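Local coordinates for cobalamin (Vitamin B12) biosynthesis CbiX protein (Marinobacter aquaeolei, PDB 3LYH) that is a putative cobalamin-biosynthesis protein of the CbiX chelatase family, probably a metal-binding lyase, and pairs with a second copy of itself, at residues B[5-16]-B[35-46]; B[62-72]-B[94-105]. All coordinates share one frame; numbering follows the deposited sequence.

Interaction 1: B[5-16]-B[35-46]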
# COMPACT_ATOMS: atom_id res chain seq x y z
N PRO B 5 17.55 12.58 19.21
CA PRO B 5 16.87 11.37 18.71
C PRO B 5 15.72 11.77 17.79
O PRO B 5 15.03 12.76 18.06
CB PRO B 5 16.28 10.73 19.98
CG PRO B 5 15.99 11.88 20.86
CD PRO B 5 17.05 12.95 20.56
N HIS B 6 15.53 11.00 16.72
CA HIS B 6 14.64 11.37 15.63
C HIS B 6 13.47 10.40 15.59
O HIS B 6 13.64 9.16 15.42
CB HIS B 6 15.40 11.34 14.33
CG HIS B 6 14.72 12.08 13.24
ND1 HIS B 6 15.05 13.38 12.92
CD2 HIS B 6 13.72 11.73 12.41
CE1 HIS B 6 14.28 13.79 11.93
NE2 HIS B 6 13.47 12.80 11.59
N GLN B 7 12.27 10.94 15.77
CA GLN B 7 11.07 10.11 15.85
C GLN B 7 10.56 9.87 14.46
O GLN B 7 10.37 10.82 13.72
CB GLN B 7 9.98 10.81 16.65
CG GLN B 7 8.63 10.05 16.72
CD GLN B 7 8.62 8.84 17.67
OE1 GLN B 7 7.98 7.80 17.37
NE2 GLN B 7 9.28 8.97 18.81
N ILE B 8 10.32 8.61 14.11
CA ILE B 8 9.61 8.26 12.89
C ILE B 8 8.14 8.05 13.25
O ILE B 8 7.80 7.36 14.20
CB ILE B 8 10.17 6.96 12.29
CG1 ILE B 8 11.58 7.18 11.73
CG2 ILE B 8 9.21 6.39 11.21
CD1 ILE B 8 11.57 7.92 10.34
N ILE B 9 7.27 8.68 12.47
CA ILE B 9 5.83 8.46 12.53
C ILE B 9 5.41 7.84 11.21
O ILE B 9 5.53 8.49 10.16
CB ILE B 9 5.04 9.76 12.79
CG1 ILE B 9 5.52 10.38 14.08
CG2 ILE B 9 3.53 9.45 12.93
CD1 ILE B 9 4.89 11.74 14.45
N LEU B 10 4.92 6.61 11.27
CA LEU B 10 4.33 5.93 10.11
C LEU B 10 2.90 6.35 10.06
O LEU B 10 2.16 6.07 11.00
CB LEU B 10 4.45 4.41 10.18
CG LEU B 10 5.85 3.85 10.32
CD1 LEU B 10 5.89 2.32 10.39
CD2 LEU B 10 6.76 4.36 9.26
N LEU B 11 2.50 7.04 8.99
CA LEU B 11 1.18 7.68 8.93
C LEU B 11 0.25 6.94 8.01
O LEU B 11 0.51 6.86 6.83
CB LEU B 11 1.25 9.15 8.53
CG LEU B 11 -0.07 9.93 8.64
CD1 LEU B 11 -0.50 10.03 10.05
CD2 LEU B 11 0.10 11.34 8.01
N ALA B 12 -0.88 6.46 8.60
CA ALA B 12 -1.93 5.73 7.82
C ALA B 12 -3.26 6.51 7.83
O ALA B 12 -3.46 7.34 8.71
CB ALA B 12 -2.14 4.30 8.45
N HIS B 13 -4.18 6.27 6.89
CA HIS B 13 -5.63 6.57 7.19
C HIS B 13 -6.18 5.64 8.24
O HIS B 13 -5.91 4.44 8.19
CB HIS B 13 -6.52 6.36 5.95
CG HIS B 13 -6.60 7.53 5.05
ND1 HIS B 13 -6.84 8.81 5.52
CD2 HIS B 13 -6.47 7.63 3.71
CE1 HIS B 13 -6.82 9.65 4.50
NE2 HIS B 13 -6.60 8.96 3.39
N GLY B 14 -7.02 6.16 9.12
CA GLY B 14 -7.72 5.35 10.13
C GLY B 14 -9.10 4.95 9.65
O GLY B 14 -9.55 5.34 8.58
N SER B 15 -9.78 4.20 10.49
CA SER B 15 -11.07 3.67 10.15
C SER B 15 -11.61 3.15 11.43
O SER B 15 -10.85 2.83 12.36
CB SER B 15 -10.91 2.54 9.12
OG SER B 15 -12.18 1.99 8.77
N SER B 16 -12.93 3.08 11.51
CA SER B 16 -13.56 2.29 12.55
C SER B 16 -13.47 0.79 12.23
O SER B 16 -13.75 -0.02 13.10
CB SER B 16 -15.02 2.72 12.75
OG SER B 16 -15.72 2.54 11.53
N ILE B 35 13.34 -0.59 15.45
CA ILE B 35 14.11 0.63 15.63
C ILE B 35 13.51 1.46 16.72
O ILE B 35 12.34 1.30 17.12
CB ILE B 35 14.37 1.44 14.32
CG1 ILE B 35 13.09 2.07 13.80
CG2 ILE B 35 15.01 0.54 13.27
CD1 ILE B 35 13.33 3.21 12.80
N GLU B 36 14.37 2.25 17.32
CA GLU B 36 13.94 3.12 18.38
C GLU B 36 13.14 4.30 17.87
O GLU B 36 13.32 4.76 16.73
CB GLU B 36 15.13 3.59 19.20
CG GLU B 36 15.92 2.47 19.88
CD GLU B 36 15.07 1.64 20.81
OE1 GLU B 36 14.29 2.22 21.60
OE2 GLU B 36 15.15 0.40 20.77
N ASN B 37 12.20 4.77 18.69
CA ASN B 37 11.48 6.03 18.41
C ASN B 37 10.73 5.98 17.08
O ASN B 37 10.90 6.87 16.21
CB ASN B 37 12.41 7.22 18.46
CG ASN B 37 13.23 7.25 19.75
OD1 ASN B 37 12.66 7.16 20.83
ND2 ASN B 37 14.57 7.33 19.63
N ALA B 38 9.96 4.91 16.90
CA ALA B 38 9.11 4.76 15.72
C ALA B 38 7.71 4.33 16.16
O ALA B 38 7.57 3.52 17.04
CB ALA B 38 9.78 3.79 14.67
N ALA B 39 6.68 4.95 15.55
CA ALA B 39 5.29 4.68 15.96
C ALA B 39 4.36 4.85 14.77
O ALA B 39 4.67 5.63 13.84
CB ALA B 39 4.89 5.63 17.07
N ILE B 40 3.27 4.11 14.79
CA ILE B 40 2.21 4.36 13.79
C ILE B 40 1.25 5.41 14.34
O ILE B 40 1.03 5.48 15.57
CB ILE B 40 1.39 3.08 13.42
CG1 ILE B 40 0.50 3.34 12.22
CG2 ILE B 40 0.59 2.50 14.65
CD1 ILE B 40 -0.07 2.12 11.56
N ALA B 41 0.73 6.24 13.44
CA ALA B 41 -0.32 7.19 13.78
C ALA B 41 -1.31 7.20 12.62
O ALA B 41 -0.98 6.84 11.47
CB ALA B 41 0.22 8.61 14.06
N TYR B 42 -2.54 7.59 12.94
CA TYR B 42 -3.63 7.62 12.00
C TYR B 42 -4.11 9.08 11.80
O TYR B 42 -4.27 9.84 12.74
CB TYR B 42 -4.80 6.79 12.53
CG TYR B 42 -4.47 5.33 12.65
CD1 TYR B 42 -4.48 4.53 11.53
CD2 TYR B 42 -4.19 4.75 13.89
CE1 TYR B 42 -4.17 3.17 11.62
CE2 TYR B 42 -3.90 3.38 14.00
CZ TYR B 42 -3.90 2.62 12.86
OH TYR B 42 -3.62 1.28 12.92
N MSE B 43 -4.31 9.42 10.54
CA MSE B 43 -4.75 10.76 10.12
C MSE B 43 -6.11 11.12 10.74
O MSE B 43 -6.34 12.26 11.11
CB MSE B 43 -4.77 10.81 8.58
CG MSE B 43 -4.80 12.21 7.91
SE MSE B 43 -4.57 12.04 5.99
CE MSE B 43 -3.48 10.53 6.23
N GLU B 44 -7.00 10.12 10.85
CA GLU B 44 -8.30 10.31 11.46
C GLU B 44 -8.93 9.01 11.89
O GLU B 44 -8.44 7.94 11.55
CB GLU B 44 -9.25 10.94 10.44
CG GLU B 44 -9.58 10.04 9.25
CD GLU B 44 -8.48 10.03 8.25
OE1 GLU B 44 -8.21 11.12 7.75
OE2 GLU B 44 -7.88 8.95 7.99
N LEU B 45 -10.07 9.11 12.58
CA LEU B 45 -10.97 7.99 12.94
C LEU B 45 -10.43 6.87 13.86
O LEU B 45 -11.21 6.02 14.33
CB LEU B 45 -11.56 7.34 11.69
CG LEU B 45 -12.32 8.27 10.74
CD1 LEU B 45 -12.59 7.54 9.41
CD2 LEU B 45 -13.59 8.79 11.35
N ALA B 46 -9.13 6.84 14.11
CA ALA B 46 -8.54 5.84 15.00
C ALA B 46 -7.45 6.49 15.82
O ALA B 46 -6.88 7.50 15.40
CB ALA B 46 -7.97 4.65 14.18
O HOH W 1 15.65 7.75 16.85
O HOH W 2 13.66 6.49 14.63

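Interaction 2: B[62-72]-B[94-105]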
# COMPACT_ATOMS: atom_id res chain seq x y z
N VAL B 62 11.69 14.54 22.54
CA VAL B 62 11.95 14.47 21.11
C VAL B 62 11.40 15.72 20.45
O VAL B 62 10.26 16.11 20.70
CB VAL B 62 11.31 13.22 20.44
CG1 VAL B 62 11.59 13.23 18.95
CG2 VAL B 62 11.85 11.95 21.09
N GLU B 63 12.24 16.34 19.65
CA GLU B 63 11.90 17.57 18.97
C GLU B 63 11.89 17.45 17.44
O GLU B 63 11.37 18.38 16.82
CB GLU B 63 12.85 18.69 19.41
CG GLU B 63 12.98 18.83 20.93
CD GLU B 63 11.67 19.25 21.63
OE1 GLU B 63 10.78 19.85 20.99
OE2 GLU B 63 11.56 19.00 22.86
N GLN B 64 12.47 16.38 16.88
CA GLN B 64 12.68 16.21 15.42
C GLN B 64 11.92 14.95 15.00
O GLN B 64 12.05 13.88 15.62
CB GLN B 64 14.16 16.03 15.07
CG GLN B 64 15.05 17.25 15.39
CD GLN B 64 14.85 18.41 14.45
OE1 GLN B 64 14.42 18.24 13.30
NE2 GLN B 64 15.18 19.62 14.92
N PHE B 65 11.09 15.10 13.97
CA PHE B 65 10.21 14.04 13.49
C PHE B 65 10.34 13.91 11.99
O PHE B 65 10.64 14.89 11.31
CB PHE B 65 8.74 14.37 13.82
CG PHE B 65 8.46 14.47 15.29
CD1 PHE B 65 8.80 15.63 15.99
CD2 PHE B 65 7.78 13.47 15.97
CE1 PHE B 65 8.56 15.73 17.38
CE2 PHE B 65 7.52 13.55 17.32
CZ PHE B 65 7.90 14.69 18.04
N THR B 66 10.08 12.71 11.49
CA THR B 66 9.87 12.47 10.06
C THR B 66 8.61 11.62 9.95
O THR B 66 8.52 10.57 10.57
CB THR B 66 11.06 11.79 9.37
OG1 THR B 66 12.20 12.67 9.49
CG2 THR B 66 10.78 11.48 7.89
N VAL B 67 7.64 12.15 9.21
CA VAL B 67 6.41 11.43 8.83
C VAL B 67 6.64 10.69 7.56
O VAL B 67 7.00 11.30 6.53
CB VAL B 67 5.23 12.41 8.69
CG1 VAL B 67 3.98 11.71 8.18
CG2 VAL B 67 4.92 13.08 10.06
N VAL B 68 6.47 9.37 7.63
CA VAL B 68 6.59 8.45 6.47
C VAL B 68 5.14 7.97 6.16
O VAL B 68 4.58 7.14 6.91
CB VAL B 68 7.46 7.23 6.76
CG1 VAL B 68 7.55 6.31 5.53
CG2 VAL B 68 8.88 7.64 7.19
N PRO B 69 4.54 8.51 5.06
CA PRO B 69 3.17 8.08 4.73
C PRO B 69 3.08 6.63 4.29
O PRO B 69 3.75 6.22 3.36
CB PRO B 69 2.74 9.05 3.64
CG PRO B 69 3.65 10.20 3.73
CD PRO B 69 4.96 9.59 4.17
N LEU B 70 2.23 5.85 4.95
CA LEU B 70 1.98 4.44 4.62
C LEU B 70 0.89 4.37 3.54
O LEU B 70 -0.26 3.94 3.76
CB LEU B 70 1.59 3.60 5.83
CG LEU B 70 2.64 3.40 6.89
CD1 LEU B 70 2.13 2.45 7.98
CD2 LEU B 70 4.00 2.94 6.31
N PHE B 71 1.26 4.92 2.41
CA PHE B 71 0.38 5.09 1.22
C PHE B 71 1.16 4.62 0.00
O PHE B 71 2.34 4.98 -0.19
CB PHE B 71 -0.03 6.55 1.00
CG PHE B 71 -0.99 7.07 2.01
CD1 PHE B 71 -0.57 7.47 3.25
CD2 PHE B 71 -2.35 7.14 1.71
CE1 PHE B 71 -1.45 7.95 4.19
CE2 PHE B 71 -3.24 7.61 2.64
CZ PHE B 71 -2.78 8.02 3.90
N LEU B 72 0.49 3.85 -0.86
CA LEU B 72 1.09 3.49 -2.14
C LEU B 72 1.12 4.64 -3.12
O LEU B 72 2.01 4.70 -3.98
CB LEU B 72 0.35 2.30 -2.73
CG LEU B 72 0.42 1.00 -1.92
CD1 LEU B 72 -0.48 -0.05 -2.56
CD2 LEU B 72 1.84 0.48 -1.90
N GLY B 94 5.88 23.24 19.01
CA GLY B 94 7.26 23.73 18.84
C GLY B 94 8.28 22.65 18.44
O GLY B 94 9.35 22.49 19.04
N VAL B 95 7.93 21.89 17.40
CA VAL B 95 8.79 20.84 16.85
C VAL B 95 8.97 21.05 15.35
O VAL B 95 8.29 21.90 14.76
CB VAL B 95 8.19 19.44 17.12
CG1 VAL B 95 8.15 19.18 18.67
CG2 VAL B 95 6.80 19.31 16.53
N THR B 96 9.93 20.30 14.80
CA THR B 96 10.28 20.25 13.38
C THR B 96 9.89 18.86 12.84
O THR B 96 10.32 17.83 13.39
CB THR B 96 11.76 20.51 13.15
OG1 THR B 96 12.09 21.78 13.72
CG2 THR B 96 12.10 20.56 11.64
N ILE B 97 9.05 18.84 11.81
CA ILE B 97 8.54 17.60 11.22
C ILE B 97 8.76 17.63 9.72
O ILE B 97 8.16 18.46 9.03
CB ILE B 97 7.03 17.40 11.52
CG1 ILE B 97 6.72 17.59 12.99
CG2 ILE B 97 6.48 16.04 10.94
CD1 ILE B 97 5.20 17.71 13.30
N ARG B 98 9.61 16.72 9.23
CA ARG B 98 9.81 16.52 7.81
C ARG B 98 8.73 15.56 7.31
O ARG B 98 8.41 14.60 7.97
CB ARG B 98 11.17 15.93 7.53
CG ARG B 98 11.44 15.72 6.07
CD ARG B 98 12.92 15.43 5.77
NE ARG B 98 13.35 14.07 6.07
CZ ARG B 98 13.16 13.00 5.28
NH1 ARG B 98 12.53 13.11 4.10
NH2 ARG B 98 13.62 11.82 5.66
N LEU B 99 8.21 15.84 6.12
CA LEU B 99 7.25 14.97 5.46
C LEU B 99 8.00 14.21 4.36
O LEU B 99 8.43 14.80 3.37
CB LEU B 99 6.10 15.82 4.90
CG LEU B 99 5.08 15.09 4.02
CD1 LEU B 99 4.50 13.92 4.83
CD2 LEU B 99 4.02 16.02 3.50
N ALA B 100 8.23 12.91 4.57
CA ALA B 100 8.84 12.06 3.57
C ALA B 100 7.86 11.74 2.45
O ALA B 100 6.64 11.90 2.62
CB ALA B 100 9.35 10.78 4.24
N GLU B 101 8.39 11.28 1.30
CA GLU B 101 7.55 10.76 0.21
C GLU B 101 6.75 9.54 0.72
O GLU B 101 7.22 8.82 1.59
CB GLU B 101 8.41 10.42 -1.04
CG GLU B 101 9.29 9.16 -0.92
CD GLU B 101 10.23 8.88 -2.12
OE1 GLU B 101 10.21 9.70 -3.08
OE2 GLU B 101 10.99 7.84 -2.05
N PRO B 102 5.56 9.26 0.14
CA PRO B 102 4.81 8.06 0.46
C PRO B 102 5.64 6.80 0.10
O PRO B 102 6.45 6.86 -0.85
CB PRO B 102 3.58 8.15 -0.43
CG PRO B 102 3.84 9.15 -1.37
CD PRO B 102 4.89 10.03 -0.93
N ILE B 103 5.47 5.72 0.86
CA ILE B 103 6.24 4.49 0.64
C ILE B 103 6.13 3.99 -0.81
O ILE B 103 7.06 3.38 -1.31
CB ILE B 103 5.93 3.38 1.65
CG1 ILE B 103 4.48 2.94 1.55
CG2 ILE B 103 6.35 3.83 3.10
CD1 ILE B 103 4.17 1.74 2.36
N GLY B 104 4.99 4.21 -1.47
CA GLY B 104 4.84 3.75 -2.83
C GLY B 104 5.74 4.36 -3.87
O GLY B 104 5.83 3.82 -4.96
N LYS B 105 6.34 5.50 -3.55
CA LYS B 105 7.36 6.12 -4.41
C LYS B 105 8.74 5.44 -4.33
O LYS B 105 9.60 5.68 -5.18
CB LYS B 105 7.48 7.62 -4.10
CG LYS B 105 6.27 8.45 -4.59
CD LYS B 105 6.45 9.09 -5.98
CE LYS B 105 5.43 10.24 -6.20
NZ LYS B 105 5.50 11.32 -5.16

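Interaction 1: B[5-16]-B[35-46]
Ile8, Leu10 and Ala12 clasp residues 37-43 by their backbones, each giving its N-H to one carbonyl and taking an N-H in return. This is the parallel pair of a beta-alpha-beta crossover, strand 6-12, helix 18-34, strand 38-42. Six bonds form the ladder, Leu10 N to Ala39 O at 2.8 Å being one of them, and the strand directions differ by 31°. Ile9 and Ala41 pack on one side of the sheet, CG2 of Ile9 lying 3.6 Å from CB of Ala41, while Leu10, Ala12, Ile40 and Tyr42 face the side covered by helix 18-34.

At the end of strand 38-42, Tyr42 lies beside the backbone of residues 13-14. Its CB is 4.0 Å from CA of Gly14. With CG anti to the carbonyl carbon (chi1 -64°), the ring lies along the strand end and the turn after it: CG and CD1 face CA of Gly14, CD1 also meets O of His13 at 3.6 Å, the oxygen coming in at the ring edge, and CE1 is 3.9 Å from CB of Ala12. The methyl of Ala46 covers one ring face, near the rim. At the tip, OH hydrogen-bonds Glu25 of helix 18-34, and His13 O accepts a hydrogen bond from NE1 of Trp20 in the same helix.

His13, Gly14 and Ser15 form the His-Gly-Ser sequence familiar after the first strand of CbiX-type chelatases. CA of Gly14 also makes a CH...O contact with O of Glu44, at 3.0 Å. The carboxylate of Glu44 bends back to this turn and is rotated 41° from the imidazole plane of His13. Its OE2 serves two donors: ND1 of His13 reaches it on the syn side at 2.7 Å, somewhat out of the carboxylate plane, and N of Gly14 on the anti side at 3.1 Å.

Interaction 2: B[62-72]-B[94-105]
Pro69 O is held by two backbone N-H groups: that of Ile103 across the contact, nearly straight at 3.1 Å, and, weakly, that of Phe71, which closes an inverse gamma turn centred on Leu70. A further bond, Gly104 N to Phe71 O at 3.0 Å, fixes the 3-10 segment 103-105 against the same turn. Ile103 has CG1 between its backbone N and carbonyl carbon (chi1 63°), which turns CG2 onto CG1 of Val68, 3.7 Å away, while CD1 reaches CD2 of Leu70 at 4.1 Å. Cutting this side chain back to an alanine is likely to leave CG1 of Val68 and CD2 of Leu70 without these partners and to open a gap beside Ile113 of the second subunit.

Upstream, strands 64-69 and 96-99 run parallel as the two strands of a beta-alpha-beta crossover through helix 78-93, at one border of the chain's four-stranded sheet. Phe65 and Val67 each bond through both N and O to residues 96-100. On the side of the sheet holding these two, CG2 of Val67 presses tightly on CG2 of Ile97 at 3.5 Å, and CE1 of Phe65 reaches CG1 of Val95. On the other side, Thr66 and Arg98 lie side by side, pointing the same way, and CG2 of Thr66 lies over one face of the guanidinium, 3.6 Å from NH2. That nitrogen also forms a salt bridge with Glu120 and a hydrogen bond with Ser124, both of the second subunit.

Overall arrangement
From the N terminus, the chain lays down strand 6-12, crosses through helix 18-34 and returns as strand 38-42 beside the first strand, where interaction 1 closes the loop. Helix 50-59 then leads over to strand 64-69 on the other flank of strand 6-12, and helix 78-93 to strand 96-99, where interaction 2 closes a second loop. The two loops follow in series, neither nesting nor crossing. Because strands 6-12 and 64-69 are neighbours, the contacts join into one parallel sheet ordered 38-42, 6-12, 64-69, 96-99. His6 probably hydrogen-bonds Thr66 near one end of this seam, and the rings of His13 and Phe71 meet edge-to-face at the other. Both interactions also touch the second subunit.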